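Side-chain contacts in caspase Nc subunit 1 (Drosophila melanogaster, PDB 2FP3), which acts as an initiator caspase, a cysteine protease in the activation cascade of apoptotic caspases, and is represented here by its protease domain: residues L92-E95 and T99-P102; T127-M132 and L307-G312. The protein carries 2 engineered substitutions. All coordinates share one frame; numbering follows the deposited sequence.

Contact 1: residues L92-E95 and T99-P102; sequences LFQE and TIFP
I100 extends its longer branch straight at F93 and Q94: CG1 lies anti to the carbonyl carbon (chi1 -47°), and CD1 continues the line in a fully stretched chain. Q94 likewise sets CG beside its own backbone N (chi1 -79°), then runs on extended, and the two side chains cross at about a right angle. The CD1 methyl of I100 makes the closest approaches. It lies 3.7 Å from Q94 CG, 3.9 Å from F93 CB and 3.9 Å from the backbone N of Q94, and thus bears on the helix where two successive side chains leave it. The contact is apolar and has no hydrogen bond between the segments; about 106 Å² is buried, more than half of it on I100. F93 offers only the root of its side chain. Its ring leads away from strand residues 99-102, carries L92 CG 4.2 Å above one face towards the rim, and goes on to meet L64 and the ring of F98. Beyond CG the Q94 chain leads away from the methyl, and NE2 donates a hydrogen bond to the carbonyl of G29; the Q94 side chain also touches Y27 and V31. T99 and F101 bond through their backbones to strand 62-68, and I100 bonds to Y27 on the other edge. F101 projects to the opposite side of the sheet from I100 and meets Y123 edge-to-face. Between these two segments the isoleucine methyl makes the closest approaches, part of the helix-on-sheet packing of a beta-alpha-beta crossover formed by strand 62-68, helix 82-95 and strand 98-103 of the caspase fold.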
loop_
_atom_site.group_PDB
_atom_site.type_symbol
_atom_site.label_atom_id
_atom_site.label_comp_id
_atom_site.label_asym_id
_atom_site.label_seq_id
_atom_site.Cartn_x
_atom_site.Cartn_y
_atom_site.Cartn_z
ATOM N N LEU A 92 12.164 -0.968 1.028
ATOM C CA LEU A 92 11.612 -1.948 0.099
ATOM C C LEU A 92 11.288 -1.389 -1.282
ATOM O O LEU A 92 11.600 -2.021 -2.306
ATOM C CB LEU A 92 10.336 -2.567 0.674
ATOM C CG LEU A 92 9.511 -3.402 -0.311
ATOM C CD1 LEU A 92 10.305 -4.622 -0.720
ATOM C CD2 LEU A 92 8.189 -3.814 0.337
ATOM N N PHE A 93 10.654 -0.218 -1.324
ATOM C CA PHE A 93 10.297 0.343 -2.612
ATOM C C PHE A 93 11.451 0.987 -3.362
ATOM O O PHE A 93 11.378 1.157 -4.585
ATOM C CB PHE A 93 9.079 1.268 -2.481
ATOM C CG PHE A 93 7.793 0.509 -2.283
ATOM C CD1 PHE A 93 7.329 0.213 -1.006
ATOM C CD2 PHE A 93 7.125 -0.038 -3.376
ATOM C CE1 PHE A 93 6.231 -0.623 -0.817
ATOM C CE2 PHE A 93 6.022 -0.879 -3.197
ATOM C CZ PHE A 93 5.578 -1.173 -1.909
ATOM N N GLN A 94 12.522 1.330 -2.649
ATOM C CA GLN A 94 13.699 1.873 -3.327
ATOM C C GLN A 94 14.321 0.724 -4.113
ATOM O O GLN A 94 14.797 0.909 -5.226
ATOM C CB GLN A 94 14.721 2.409 -2.336
ATOM C CG GLN A 94 14.377 3.773 -1.781
ATOM C CD GLN A 94 15.527 4.384 -1.017
ATOM O OE1 GLN A 94 16.129 3.740 -0.149
ATOM N NE2 GLN A 94 15.841 5.640 -1.326
ATOM N N GLU A 95 14.293 -0.469 -3.527
ATOM C CA GLU A 95 14.839 -1.649 -4.169
ATOM C C GLU A 95 13.920 -2.109 -5.299
ATOM O O GLU A 95 14.342 -2.854 -6.190
ATOM C CB GLU A 95 15.025 -2.762 -3.138
ATOM C CG GLU A 95 15.858 -2.328 -1.944
ATOM C CD GLU A 95 17.306 -2.030 -2.306
ATOM O OE1 GLU A 95 17.945 -1.229 -1.591
ATOM O OE2 GLU A 95 17.812 -2.600 -3.294
ATOM N N THR A 99 9.400 5.510 -7.444
ATOM C CA THR A 99 9.605 6.910 -7.139
ATOM C C THR A 99 8.717 7.045 -5.895
ATOM O O THR A 99 7.534 6.705 -5.934
ATOM C CB THR A 99 9.110 7.788 -8.288
ATOM O OG1 THR A 99 10.105 7.789 -9.317
ATOM C CG2 THR A 99 8.832 9.211 -7.821
ATOM N N ILE A 100 9.295 7.517 -4.797
ATOM C CA ILE A 100 8.580 7.615 -3.528
ATOM C C ILE A 100 8.227 9.007 -2.994
ATOM O O ILE A 100 9.079 9.890 -2.919
ATOM C CB ILE A 100 9.391 6.886 -2.446
ATOM C CG1 ILE A 100 9.820 5.515 -2.978
ATOM C CG2 ILE A 100 8.562 6.753 -1.162
ATOM C CD1 ILE A 100 10.777 4.770 -2.074
ATOM N N PHE A 101 6.970 9.183 -2.603
ATOM C CA PHE A 101 6.499 10.451 -2.037
ATOM C C PHE A 101 5.990 10.152 -0.623
ATOM O O PHE A 101 4.832 9.771 -0.423
ATOM C CB PHE A 101 5.384 11.046 -2.901
ATOM C CG PHE A 101 5.811 11.350 -4.307
ATOM C CD1 PHE A 101 5.427 10.521 -5.362
ATOM C CD2 PHE A 101 6.621 12.455 -4.578
ATOM C CE1 PHE A 101 5.840 10.781 -6.669
ATOM C CE2 PHE A 101 7.046 12.729 -5.885
ATOM C CZ PHE A 101 6.651 11.884 -6.937
ATOM N N PRO A 102 6.868 10.316 0.380
ATOM C CA PRO A 102 6.543 10.058 1.782
ATOM C C PRO A 102 6.124 11.278 2.564
ATOM O O PRO A 102 6.698 12.345 2.401
ATOM C CB PRO A 102 7.842 9.478 2.311
ATOM C CG PRO A 102 8.852 10.396 1.660
ATOM C CD PRO A 102 8.313 10.583 0.228
#

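Contact 2: residues T127-M132 and L307-G312; sequences TECFVM and LYFNPG
C129 turns its thiol toward the neighbouring ends of L307 and F309, two side chains that approach it from the loop that follows strand 297-301. SG stands anti to the backbone N (chi1 175°), directed off the chain just before strand 130-139 begins, and lies 4.2 Å from L307 CD2 and 4.3 Å from F309 CE1. The sulfur meets the phenylalanine ring obliquely. L307 and F309 are themselves stacked: CG of the leucine sits 4.3 Å above one ring face, shifted towards the rim, so the branched end and the ring present their ends to the cysteine together. The ring of F309 starts out across the contact, not at it, and only its far part arrives; V131 CG2 stays slightly further off, 4.8 Å from F309 CE1. All the touching groups are buried and apolar. In the caspase fold strand 130-139 is an inner strand of the sheet, pairing in parallel with both 62-68 and 177-181, and the loop after strand 297-301 returns here to its side-chain layer. F98 of strand 98-103 joins that layer, touching C129, V131 and F309, while M55 packs on C129 from a loop. Polar groups hold the flanks: E128 forms salt bridges with K54 and R61, and R61 NH1 makes weak hydrogen bonds to the carbonyls of F309 and N310, reaching both segments. The amide of N310 is gripped at both ends, OD1 accepting from the backbone N of H43 and ND2 donating to the carbonyl of M55.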
loop_
_atom_site.group_PDB
_atom_site.type_symbol
_atom_site.label_atom_id
_atom_site.label_comp_id
_atom_site.label_asym_id
_atom_site.label_seq_id
_atom_site.Cartn_x
_atom_site.Cartn_y
_atom_site.Cartn_z
ATOM N N THR A 127 4.120 6.279 -15.018
ATOM C CA THR A 127 4.519 5.162 -14.195
ATOM C C THR A 127 3.771 3.911 -14.606
ATOM O O THR A 127 2.673 3.982 -15.173
ATOM C CB THR A 127 4.272 5.432 -12.690
ATOM O OG1 THR A 127 4.954 4.432 -11.928
ATOM C CG2 THR A 127 2.773 5.393 -12.352
ATOM N N GLU A 128 4.367 2.762 -14.310
ATOM C CA GLU A 128 3.757 1.491 -14.650
ATOM C C GLU A 128 2.872 0.963 -13.538
ATOM O O GLU A 128 2.017 0.119 -13.791
ATOM C CB GLU A 128 4.840 0.439 -14.949
ATOM C CG GLU A 128 5.638 0.679 -16.231
ATOM C CD GLU A 128 6.800 -0.280 -16.386
ATOM O OE1 GLU A 128 7.748 -0.218 -15.582
ATOM O OE2 GLU A 128 6.762 -1.103 -17.318
ATOM N N CYS A 129 3.059 1.462 -12.318
ATOM C CA CYS A 129 2.304 0.955 -11.173
ATOM C C CYS A 129 2.142 1.971 -10.034
ATOM O O CYS A 129 3.057 2.749 -9.742
ATOM C CB CYS A 129 3.018 -0.306 -10.650
ATOM S SG CYS A 129 2.346 -1.050 -9.149
ATOM N N PHE A 130 0.981 1.961 -9.386
ATOM C CA PHE A 130 0.747 2.886 -8.284
ATOM C C PHE A 130 0.409 2.174 -6.977
ATOM O O PHE A 130 -0.504 1.353 -6.921
ATOM C CB PHE A 130 -0.389 3.849 -8.615
ATOM C CG PHE A 130 -0.670 4.837 -7.523
ATOM C CD1 PHE A 130 0.063 6.018 -7.433
ATOM C CD2 PHE A 130 -1.614 4.555 -6.539
ATOM C CE1 PHE A 130 -0.136 6.904 -6.375
ATOM C CE2 PHE A 130 -1.823 5.438 -5.470
ATOM C CZ PHE A 130 -1.083 6.610 -5.388
ATOM N N VAL A 131 1.147 2.497 -5.924
ATOM C CA VAL A 131 0.898 1.912 -4.613
ATOM C C VAL A 131 0.810 3.023 -3.584
ATOM O O VAL A 131 1.698 3.872 -3.491
ATOM C CB VAL A 131 2.026 0.950 -4.174
ATOM C CG1 VAL A 131 1.765 0.463 -2.755
ATOM C CG2 VAL A 131 2.099 -0.244 -5.120
ATOM N N MET A 132 -0.280 3.045 -2.830
ATOM C CA MET A 132 -0.416 4.044 -1.779
ATOM C C MET A 132 -0.520 3.286 -0.465
ATOM O O MET A 132 -1.212 2.268 -0.383
ATOM C CB MET A 132 -1.674 4.908 -1.964
ATOM C CG MET A 132 -1.917 5.880 -0.785
ATOM S SD MET A 132 -3.528 6.752 -0.761
ATOM C CE MET A 132 -4.643 5.426 -0.345
ATOM N N LEU A 307 0.547 -9.387 -11.056
ATOM C CA LEU A 307 1.429 -8.259 -10.844
ATOM C C LEU A 307 2.782 -8.724 -10.325
ATOM O O LEU A 307 2.927 -9.041 -9.138
ATOM C CB LEU A 307 0.826 -7.257 -9.852
ATOM C CG LEU A 307 1.772 -6.095 -9.528
ATOM C CD1 LEU A 307 2.219 -5.444 -10.823
ATOM C CD2 LEU A 307 1.108 -5.075 -8.647
ATOM N N TYR A 308 3.762 -8.796 -11.222
ATOM C CA TYR A 308 5.122 -9.164 -10.841
ATOM C C TYR A 308 5.870 -7.841 -10.802
ATOM O O TYR A 308 5.724 -7.013 -11.698
ATOM C CB TYR A 308 5.771 -10.093 -11.872
ATOM C CG TYR A 308 5.247 -11.504 -11.833
ATOM C CD1 TYR A 308 4.230 -11.914 -12.693
ATOM C CD2 TYR A 308 5.750 -12.434 -10.905
ATOM C CE1 TYR A 308 3.719 -13.217 -12.636
ATOM C CE2 TYR A 308 5.247 -13.736 -10.838
ATOM C CZ TYR A 308 4.235 -14.120 -11.707
ATOM O OH TYR A 308 3.739 -15.410 -11.668
ATOM N N PHE A 309 6.653 -7.628 -9.756
ATOM C CA PHE A 309 7.390 -6.386 -9.617
ATOM C C PHE A 309 8.729 -6.392 -10.368
ATOM O O PHE A 309 9.301 -5.325 -10.637
ATOM C CB PHE A 309 7.600 -6.082 -8.126
ATOM C CG PHE A 309 6.348 -5.619 -7.414
ATOM C CD1 PHE A 309 5.868 -4.321 -7.584
ATOM C CD2 PHE A 309 5.637 -6.485 -6.591
ATOM C CE1 PHE A 309 4.694 -3.895 -6.949
ATOM C CE2 PHE A 309 4.464 -6.073 -5.954
ATOM C CZ PHE A 309 3.992 -4.772 -6.137
ATOM N N ASN A 310 9.209 -7.587 -10.716
ATOM C CA ASN A 310 10.483 -7.746 -11.422
ATOM C C ASN A 310 11.531 -6.802 -10.837
ATOM O O ASN A 310 12.191 -6.051 -11.558
ATOM C CB ASN A 310 10.303 -7.460 -12.912
ATOM C CG ASN A 310 9.341 -8.426 -13.580
ATOM O OD1 ASN A 310 9.445 -9.638 -13.400
ATOM N ND2 ASN A 310 8.405 -7.897 -14.364
ATOM N N PRO A 311 11.718 -6.839 -9.515
ATOM C CA PRO A 311 12.715 -5.918 -8.962
ATOM C C PRO A 311 14.120 -6.124 -9.512
ATOM O O PRO A 311 14.585 -7.253 -9.661
ATOM C CB PRO A 311 12.629 -6.180 -7.468
ATOM C CG PRO A 311 12.380 -7.639 -7.418
ATOM C CD PRO A 311 11.355 -7.873 -8.532
ATOM N N GLY A 312 14.781 -5.017 -9.820
ATOM C CA GLY A 312 16.140 -5.063 -10.330
ATOM C C GLY A 312 16.325 -5.554 -11.755
ATOM O O GLY A 312 17.439 -5.894 -12.138
#

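Overall arrangement
From the N terminus, strand 62-68 leads into helix 82-95, and contact 1 closes the short connection of three residues, 96-98, whose last already belongs to the strand, by folding strand 98-103 back against the helix end. The chain then passes through two more helices before contact 2 opens at 127-132, and it closes only after 174 intervening residues, when the C-terminal loop returns. The two are therefore in series, neither nested nor crossed. Their centres lie 11 Å apart, and they touch: F93 CZ is 4.2 Å from V131 CG1, and E95 O is 4.0 Å from P311 CB. F98 meets side chains of both. Together they tie helix 82-95 and the C-terminal tail to one sheet.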